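Local coordinates for DNA mismatch repair protein MutS (Thermus aquaticus, PDB 1EWQ) that recognises mismatched base pairs in DNA during mismatch repair and has a weak ATPase activity, at residues P301-A304 and R305-R308. Numbering follows the deposited sequence.
Sequences PLEA and RLDR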
ATOM      1  N   PRO C 301      23.015   0.078 -37.581  1.00 28.71           N
ATOM      2  CA  PRO C 301      21.654  -0.318 -37.211  1.00 28.19           C
ATOM      3  C   PRO C 301      20.838   0.850 -36.648  1.00 27.88           C
ATOM      4  O   PRO C 301      19.620   0.907 -36.832  1.00 27.93           O
ATOM      5  CB  PRO C 301      21.870  -1.459 -36.211  1.00 28.09           C
ATOM      6  CG  PRO C 301      23.293  -1.311 -35.764  1.00 28.63           C
ATOM      7  CD  PRO C 301      24.012  -0.824 -36.982  1.00 28.40           C
ATOM      8  N   LEU C 302      21.502   1.791 -35.989  1.00 27.75           N
ATOM      9  CA  LEU C 302      20.788   2.943 -35.446  1.00 27.72           C
ATOM     10  C   LEU C 302      20.241   3.809 -36.577  1.00 27.83           C
ATOM     11  O   LEU C 302      19.093   4.237 -36.539  1.00 27.85           O
ATOM     12  CB  LEU C 302      21.701   3.773 -34.540  1.00 27.28           C
ATOM     13  CG  LEU C 302      21.931   3.160 -33.153  1.00 27.16           C
ATOM     14  CD1 LEU C 302      23.063   3.885 -32.453  1.00 26.79           C
ATOM     15  CD2 LEU C 302      20.635   3.222 -32.334  1.00 26.60           C
ATOM     16  N   GLU C 303      21.061   4.057 -37.592  1.00 27.85           N
ATOM     17  CA  GLU C 303      20.622   4.870 -38.728  1.00 28.51           C
ATOM     18  C   GLU C 303      19.452   4.175 -39.440  1.00 27.97           C
ATOM     19  O   GLU C 303      18.572   4.837 -39.989  1.00 28.57           O
ATOM     20  CB  GLU C 303      21.785   5.098 -39.703  1.00 29.00           C
ATOM     21  CG  GLU C 303      23.021   5.739 -39.053  1.00 29.99           C
ATOM     22  CD  GLU C 303      22.895   7.247 -38.871  1.00 30.94           C
ATOM     23  OE1 GLU C 303      21.765   7.749 -38.691  1.00 31.42           O
ATOM     24  OE2 GLU C 303      23.936   7.939 -38.898  1.00 31.52           O
ATOM     25  N   ALA C 304      19.431   2.845 -39.416  1.00 27.13           N
ATOM     26  CA  ALA C 304      18.349   2.093 -40.046  1.00 26.62           C
ATOM     27  C   ALA C 304      17.060   2.274 -39.241  1.00 26.00           C
ATOM     28  O   ALA C 304      15.983   2.406 -39.814  1.00 25.83           O
ATOM     29  CB  ALA C 304      18.711   0.603 -40.148  1.00 26.20           C
ATOM     30  N   ARG C 305      17.172   2.276 -37.915  1.00 25.67           N
ATOM     31  CA  ARG C 305      15.992   2.473 -37.076  1.00 25.35           C
ATOM     32  C   ARG C 305      15.475   3.895 -37.297  1.00 25.20           C
ATOM     33  O   ARG C 305      14.269   4.124 -37.389  1.00 25.54           O
ATOM     34  CB  ARG C 305      16.324   2.282 -35.586  1.00 24.78           C
ATOM     35  CG  ARG C 305      16.520   0.834 -35.099  1.00 23.78           C
ATOM     36  CD  ARG C 305      16.755   0.831 -33.572  1.00 23.54           C
ATOM     37  NE  ARG C 305      17.000  -0.505 -33.025  1.00 23.12           N
ATOM     38  CZ  ARG C 305      17.286  -0.770 -31.751  1.00 23.00           C
ATOM     39  NH1 ARG C 305      17.365   0.208 -30.858  1.00 22.53           N
ATOM     40  NH2 ARG C 305      17.513  -2.024 -31.371  1.00 23.02           N
ATOM     41  N   LEU C 306      16.390   4.855 -37.379  1.00 24.91           N
ATOM     42  CA  LEU C 306      15.989   6.242 -37.584  1.00 24.93           C
ATOM     43  C   LEU C 306      15.352   6.418 -38.957  1.00 25.08           C
ATOM     44  O   LEU C 306      14.452   7.238 -39.120  1.00 25.44           O
ATOM     45  CB  LEU C 306      17.190   7.188 -37.417  1.00 24.50           C
ATOM     46  CG  LEU C 306      17.682   7.407 -35.979  1.00 24.30           C
ATOM     47  CD1 LEU C 306      18.980   8.195 -36.006  1.00 23.85           C
ATOM     48  CD2 LEU C 306      16.609   8.133 -35.147  1.00 23.02           C
ATOM     49  N   ASP C 307      15.803   5.652 -39.951  1.00 25.18           N
ATOM     50  CA  ASP C 307      15.199   5.767 -41.273  1.00 25.30           C
ATOM     51  C   ASP C 307      13.740   5.354 -41.197  1.00 25.70           C
ATOM     52  O   ASP C 307      12.877   6.065 -41.698  1.00 25.59           O
ATOM     53  CB  ASP C 307      15.932   4.918 -42.314  1.00 25.01           C
ATOM     54  CG  ASP C 307      17.279   5.498 -42.677  1.00 25.52           C
ATOM     55  OD1 ASP C 307      17.411   6.740 -42.634  1.00 25.89           O
ATOM     56  OD2 ASP C 307      18.210   4.730 -43.005  1.00 25.98           O
ATOM     57  N   ARG C 308      13.456   4.226 -40.548  1.00 26.05           N
ATOM     58  CA  ARG C 308      12.079   3.777 -40.424  1.00 26.70           C
ATOM     59  C   ARG C 308      11.213   4.764 -39.631  1.00 26.46           C
ATOM     60  O   ARG C 308      10.041   4.978 -39.957  1.00 26.20           O
ATOM     61  CB  ARG C 308      12.030   2.389 -39.786  1.00 28.33           C
ATOM     62  CG  ARG C 308      12.571   1.293 -40.697  1.00 30.51           C
ATOM     63  CD  ARG C 308      12.066  -0.085 -40.284  1.00 32.94           C
ATOM     64  NE  ARG C 308      11.163  -0.646 -41.287  1.00 34.18           N
ATOM     65  CZ  ARG C 308      10.012  -0.083 -41.654  1.00 35.53           C
ATOM     66  NH1 ARG C 308       9.616   1.050 -41.086  1.00 35.79           N
ATOM     67  NH2 ARG C 308       9.274  -0.623 -42.625  1.00 35.73           N
TER
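Pro-301 to Arg-308 make a local contact within one alpha helix, 299-314, in the MutS domain III region, about 46 Å (nearest atoms) from the bound DNA. Four successive i to i+4 backbone hydrogen bonds define it. Arg-305 N donates to Pro-301 O, and Leu-306 N to Leu-302 O at 2.9 Å. Asp-307 N reaches Glu-303 O with a more bent N-H...O angle of 141°. Arg-308 N to Ala-304 O is longer, 3.2 Å, but straighter.

Side chain meets side chain across the turn chiefly where Glu-303 approaches Leu-306 obliquely, OE1 of the former 3.9 Å from CD1 of the latter; Arg-305, Leu-306 and Asp-307 otherwise lie against carbonyls of the preceding turn. A bend at chi2 (-80°) swings the Glu-303 carboxylate outward, where OE2 forms a salt bridge with Arg-299 and OE1 with Arg-544. Arg-544 also pairs with Asp-307, so one guanidinium bridges two acids whose OE1 and OD1 lie 6.0 Å apart, probably offsetting their mutual repulsion. Leu-302 and Leu-306, both buried, pack on Phe-547, joining this helix to strand 546-547.

Arg-305 runs extended from CG to NE; its NH1 hydrogen-bonds to the carbonyl oxygen of Val-605, and it makes a cation-pi contact with Trp-291. Asp-307 stays close to the backbone, with CG anti to its own carbonyl carbon (chi1 -72°). Arg-544 holds its carboxylate through OD1, while OD2 sits 3.0 Å from Glu-303 O, a probably unfavourable pair, since neither oxygen normally carries a proton to share.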